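Local structure of UDP-glucose 4-epimerase (Campylobacter jejuni subsp. jejuni serotype O:2, 7K3P) at residues A[103-115]-A[159-171]. The protein probably interconverts UDP-glucose and UDP-galactose, and probably UDP-GlcNAc and UDP-GalNAc, by epimerisation at C4 with bound NAD. The protein carries 2 engineered substitutions. Sequence-based numbering, arbitrary orientation.
Sequences SMQNPLKYYMNNT and INPYGRSKLMSEE. With NAD (nicotinamide-adenine-dinucleotide), chain C.
Tyr111 of helix 107-115 fits as a knob into a hole formed by Pro161, Arg164, Ser165 and Met168 of helix 161-171. The axes of these two segments run roughly parallel, come within 8.8 Å and cross at -29°, in the Rossmann-type domain of this short-chain dehydrogenase/reductase family member. Tyr111 CG lies opposite the carbonyl carbon (chi1 -69°), which brings the ring across the gap between the helices. Met168 crosses the ring at about a right angle in a Met-aromatic contact, with its CE 3.5 Å from Tyr111 CE1. Tyr111 OH lies at the edge of the Arg164 guanidinium, in its plane. Arg164 NE makes a salt bridge and Tyr111 OH a hydrogen bond to Asp175 of the second subunit. This side of the pair therefore faces the dimer interface.

Pro161 is a knob in turn, set among Ser103, Met104, Pro107 and Tyr111. Its CG packs 3.2 Å from Ser103 O. Next to it, Tyr162 N gives a weak hydrogen bond to Ser103 OG, which is also hydrogen-bonded to Val100 O.

Ser165 is the third knob. Its OG donates to Tyr162 O and accepts from Asn114 ND2 at 3.2 Å, nearly in the amide plane. The other end of that amide, Asn114 OD1, is hydrogen-bonded to Ser97 N.

The contact also borders the cofactor. Tyr162 and Lys166 have the YxxxK spacing of this family and are probably its catalytic pair. Tyr162 OH shares a hydrogen bond with NAD O2D (2.7 Å). Lys166 NZ donates to NAD O3D. From the other helix, Asn113 OD1 accepts from N6A of the adenine and its ND2 donates to N7A.

Thr115 CG2 rests on Met168 CB, while Thr115 OG1 donates to Ser165 O at 2.8 Å, in the carbonyl plane and on a lone pair.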
# COMPACT_ATOMS: atom_id res chain seq x y z
N SER A 103 -12.19 7.35 7.42
CA SER A 103 -11.41 6.81 6.30
C SER A 103 -12.30 6.35 5.16
O SER A 103 -11.91 6.40 3.99
CB SER A 103 -10.49 5.66 6.76
OG SER A 103 -11.22 4.46 6.98
N MET A 104 -13.50 5.88 5.51
CA MET A 104 -14.48 5.48 4.50
C MET A 104 -14.93 6.69 3.70
O MET A 104 -15.13 6.60 2.48
CB MET A 104 -15.68 4.78 5.17
CG MET A 104 -15.30 3.45 5.81
SD MET A 104 -16.55 2.72 6.92
CE MET A 104 -17.86 2.31 5.77
N GLN A 105 -15.05 7.83 4.36
CA GLN A 105 -15.47 9.06 3.67
C GLN A 105 -14.32 9.78 2.97
O GLN A 105 -14.54 10.43 1.95
CB GLN A 105 -16.18 10.01 4.64
CG GLN A 105 -17.63 9.61 4.88
CD GLN A 105 -18.18 10.18 6.18
OE1 GLN A 105 -17.45 10.78 6.97
NE2 GLN A 105 -19.47 9.98 6.40
N ASN A 106 -13.11 9.65 3.50
CA ASN A 106 -11.98 10.41 3.00
C ASN A 106 -10.76 9.50 2.93
O ASN A 106 -9.81 9.67 3.69
CB ASN A 106 -11.71 11.60 3.93
CG ASN A 106 -10.70 12.59 3.36
OD1 ASN A 106 -10.05 12.33 2.34
ND2 ASN A 106 -10.55 13.73 4.03
N PRO A 107 -10.79 8.51 2.03
CA PRO A 107 -9.69 7.54 1.97
C PRO A 107 -8.34 8.19 1.69
O PRO A 107 -7.36 7.73 2.25
CB PRO A 107 -10.09 6.60 0.82
CG PRO A 107 -11.16 7.38 0.03
CD PRO A 107 -11.88 8.16 1.09
N LEU A 108 -8.28 9.21 0.83
CA LEU A 108 -6.98 9.76 0.45
C LEU A 108 -6.24 10.41 1.63
O LEU A 108 -5.01 10.39 1.70
CB LEU A 108 -7.08 10.68 -0.78
CG LEU A 108 -6.96 9.97 -2.15
CD1 LEU A 108 -5.60 9.31 -2.28
CD2 LEU A 108 -8.06 8.93 -2.41
N LYS A 109 -6.99 10.94 2.59
CA LYS A 109 -6.37 11.48 3.81
C LYS A 109 -5.63 10.37 4.57
O LYS A 109 -4.56 10.59 5.14
CB LYS A 109 -7.43 12.13 4.70
CG LYS A 109 -6.97 12.44 6.12
CD LYS A 109 -8.04 13.19 6.93
CE LYS A 109 -7.53 13.56 8.31
NZ LYS A 109 -8.52 14.34 9.13
N TYR A 110 -6.22 9.18 4.58
CA TYR A 110 -5.63 8.05 5.29
C TYR A 110 -4.41 7.49 4.55
O TYR A 110 -3.36 7.29 5.15
CB TYR A 110 -6.71 7.00 5.63
CG TYR A 110 -7.45 7.48 6.84
CD1 TYR A 110 -8.28 8.59 6.78
CD2 TYR A 110 -7.25 6.88 8.08
CE1 TYR A 110 -8.91 9.08 7.91
CE2 TYR A 110 -7.88 7.36 9.21
CZ TYR A 110 -8.71 8.45 9.12
OH TYR A 110 -9.32 8.92 10.26
N TYR A 111 -4.53 7.29 3.25
CA TYR A 111 -3.37 6.86 2.48
C TYR A 111 -2.22 7.87 2.49
O TYR A 111 -1.05 7.47 2.45
CB TYR A 111 -3.77 6.50 1.05
CG TYR A 111 -4.60 5.24 0.97
CD1 TYR A 111 -4.07 4.01 1.36
CD2 TYR A 111 -5.92 5.28 0.52
CE1 TYR A 111 -4.83 2.84 1.30
CE2 TYR A 111 -6.70 4.11 0.45
CZ TYR A 111 -6.15 2.90 0.84
OH TYR A 111 -6.90 1.76 0.77
N MET A 112 -2.53 9.17 2.54
CA MET A 112 -1.50 10.21 2.61
C MET A 112 -0.87 10.26 4.00
O MET A 112 0.35 10.20 4.13
CB MET A 112 -2.05 11.59 2.24
CG MET A 112 -2.41 11.73 0.76
SD MET A 112 -1.01 11.54 -0.37
CE MET A 112 -0.14 13.08 -0.09
N ASN A 113 -1.68 10.39 5.04
CA ASN A 113 -1.13 10.64 6.37
C ASN A 113 -0.56 9.37 7.01
O ASN A 113 0.38 9.43 7.81
CB ASN A 113 -2.17 11.28 7.28
CG ASN A 113 -1.52 11.99 8.47
OD1 ASN A 113 -0.52 12.71 8.31
ND2 ASN A 113 -2.07 11.78 9.66
N ASN A 114 -1.11 8.23 6.63
CA ASN A 114 -0.60 6.97 7.14
C ASN A 114 0.42 6.34 6.20
O ASN A 114 1.62 6.43 6.44
CB ASN A 114 -1.77 6.03 7.45
CG ASN A 114 -2.69 6.58 8.53
OD1 ASN A 114 -2.41 7.64 9.11
ND2 ASN A 114 -3.78 5.88 8.81
N THR A 115 -0.03 5.74 5.10
CA THR A 115 0.85 5.00 4.21
C THR A 115 1.98 5.82 3.57
O THR A 115 3.14 5.40 3.53
CB THR A 115 0.04 4.35 3.08
OG1 THR A 115 -1.12 3.71 3.65
CG2 THR A 115 0.88 3.35 2.33
N ILE A 159 -11.06 -4.20 5.65
CA ILE A 159 -12.30 -3.89 4.95
C ILE A 159 -12.58 -2.39 4.90
O ILE A 159 -13.67 -1.97 4.51
CB ILE A 159 -13.51 -4.60 5.60
CG1 ILE A 159 -13.69 -4.13 7.04
CG2 ILE A 159 -13.32 -6.11 5.55
CD1 ILE A 159 -14.94 -4.69 7.72
N ASN A 160 -11.61 -1.58 5.31
CA ASN A 160 -11.75 -0.14 5.16
C ASN A 160 -10.40 0.49 4.86
O ASN A 160 -9.37 -0.15 5.00
CB ASN A 160 -12.38 0.48 6.40
CG ASN A 160 -11.66 0.09 7.67
OD1 ASN A 160 -10.53 0.54 7.91
ND2 ASN A 160 -12.30 -0.75 8.49
N PRO A 161 -10.40 1.76 4.39
CA PRO A 161 -9.13 2.37 3.99
C PRO A 161 -8.17 2.55 5.17
O PRO A 161 -6.96 2.48 4.95
CB PRO A 161 -9.57 3.72 3.40
CG PRO A 161 -11.04 3.49 2.96
CD PRO A 161 -11.57 2.59 4.05
N TYR A 162 -8.68 2.79 6.38
CA TYR A 162 -7.80 2.87 7.53
C TYR A 162 -7.03 1.56 7.68
O TYR A 162 -5.79 1.56 7.76
CB TYR A 162 -8.56 3.18 8.82
CG TYR A 162 -7.74 2.99 10.10
CD1 TYR A 162 -6.66 3.83 10.39
CD2 TYR A 162 -8.04 1.97 11.00
CE1 TYR A 162 -5.91 3.65 11.54
CE2 TYR A 162 -7.29 1.79 12.16
CZ TYR A 162 -6.23 2.64 12.42
OH TYR A 162 -5.52 2.46 13.58
N GLY A 163 -7.75 0.44 7.71
CA GLY A 163 -7.10 -0.86 7.83
C GLY A 163 -6.12 -1.16 6.71
O GLY A 163 -5.02 -1.68 6.95
N ARG A 164 -6.51 -0.84 5.48
CA ARG A 164 -5.63 -1.01 4.33
C ARG A 164 -4.39 -0.13 4.42
O ARG A 164 -3.30 -0.56 4.04
CB ARG A 164 -6.38 -0.72 3.01
CG ARG A 164 -7.34 -1.83 2.59
CD ARG A 164 -7.97 -1.59 1.23
NE ARG A 164 -9.15 -0.74 1.31
CZ ARG A 164 -10.37 -1.19 1.63
NH1 ARG A 164 -10.54 -2.48 1.90
NH2 ARG A 164 -11.41 -0.36 1.68
N SER A 165 -4.57 1.10 4.89
CA SER A 165 -3.45 2.05 4.93
C SER A 165 -2.37 1.58 5.90
O SER A 165 -1.18 1.83 5.69
CB SER A 165 -3.93 3.47 5.31
OG SER A 165 -4.24 3.60 6.68
N LYS A 166 -2.79 0.90 6.96
CA LYS A 166 -1.86 0.35 7.95
C LYS A 166 -1.19 -0.92 7.44
O LYS A 166 0.02 -1.10 7.62
CB LYS A 166 -2.59 0.11 9.27
CG LYS A 166 -2.92 1.41 10.02
CD LYS A 166 -1.64 2.04 10.60
CE LYS A 166 -1.98 3.03 11.69
NZ LYS A 166 -0.73 3.57 12.31
N LEU A 167 -1.95 -1.79 6.79
CA LEU A 167 -1.41 -3.03 6.23
C LEU A 167 -0.37 -2.74 5.16
O LEU A 167 0.65 -3.43 5.05
CB LEU A 167 -2.54 -3.85 5.59
CG LEU A 167 -2.08 -5.12 4.88
CD1 LEU A 167 -1.29 -6.00 5.85
CD2 LEU A 167 -3.29 -5.89 4.31
N MET A 168 -0.64 -1.73 4.33
CA MET A 168 0.34 -1.33 3.34
C MET A 168 1.67 -0.94 3.99
O MET A 168 2.74 -1.32 3.50
CB MET A 168 -0.20 -0.18 2.50
CG MET A 168 -1.33 -0.59 1.54
SD MET A 168 -1.89 0.85 0.60
CE MET A 168 -3.28 0.12 -0.28
N SER A 169 1.62 -0.19 5.09
CA SER A 169 2.86 0.17 5.78
C SER A 169 3.56 -1.06 6.37
O SER A 169 4.79 -1.15 6.33
CB SER A 169 2.65 1.24 6.86
OG SER A 169 2.39 2.50 6.26
N GLU A 170 2.78 -2.02 6.88
CA GLU A 170 3.36 -3.29 7.35
C GLU A 170 4.14 -3.96 6.23
O GLU A 170 5.23 -4.49 6.46
CB GLU A 170 2.28 -4.27 7.83
CG GLU A 170 1.64 -3.93 9.16
CD GLU A 170 0.90 -5.14 9.78
OE1 GLU A 170 1.25 -6.28 9.42
OE2 GLU A 170 -0.02 -4.94 10.61
N GLU A 171 3.57 -3.95 5.03
CA GLU A 171 4.18 -4.65 3.91
C GLU A 171 5.45 -3.96 3.44
O GLU A 171 6.41 -4.63 2.99
CB GLU A 171 3.18 -4.83 2.76
CG GLU A 171 1.96 -5.68 3.17
CD GLU A 171 0.99 -5.92 2.03
OE1 GLU A 171 1.13 -5.28 0.96
OE2 GLU A 171 0.07 -6.77 2.19
PA NAD C . -3.59 10.12 18.45
O1A NAD C . -4.35 10.94 17.43
O2A NAD C . -3.88 10.60 19.85
O5B NAD C . -2.04 10.25 18.23
C5B NAD C . -1.58 10.58 16.95
C4B NAD C . -0.52 11.61 17.06
O4B NAD C . 0.21 11.73 15.88
C3B NAD C . -1.14 13.01 17.37
O3B NAD C . -0.59 13.73 18.54
C2B NAD C . -1.06 13.74 16.01
O2B NAD C . -0.95 15.10 16.12
C1B NAD C . 0.17 13.09 15.45
N9A NAD C . 0.25 13.20 13.99
C8A NAD C . -0.68 12.81 13.10
N7A NAD C . -0.28 13.09 11.85
C5A NAD C . 0.93 13.67 11.89
C6A NAD C . 1.82 14.17 10.93
N6A NAD C . 1.48 14.08 9.53
N1A NAD C . 3.00 14.69 11.31
C2A NAD C . 3.35 14.78 12.61
N3A NAD C . 2.50 14.32 13.58
C4A NAD C . 1.30 13.76 13.26
O3 NAD C . -4.02 8.60 18.26
PN NAD C . -3.66 7.46 19.29
O1N NAD C . -2.63 7.95 20.30
O2N NAD C . -4.93 7.07 19.99
O5D NAD C . -3.09 6.24 18.47
C5D NAD C . -1.75 6.29 18.05
C4D NAD C . -1.41 5.12 17.13
O4D NAD C . -1.86 3.90 17.66
C3D NAD C . -1.91 5.28 15.70
O3D NAD C . -0.97 4.80 14.83
C2D NAD C . -3.08 4.40 15.60
O2D NAD C . -3.34 3.95 14.32
C1D NAD C . -2.70 3.29 16.61
N1N NAD C . -3.89 2.51 17.19
C2N NAD C . -4.71 3.22 18.05
C3N NAD C . -5.81 2.59 18.62
C7N NAD C . -6.71 3.35 19.56
O7N NAD C . -6.52 4.53 19.81
N7N NAD C . -7.81 2.67 20.15
C4N NAD C . -6.05 1.26 18.34
C5N NAD C . -5.23 0.56 17.48
C6N NAD C . -4.13 1.19 16.89
O HOH W 1 4.87 2.57 4.41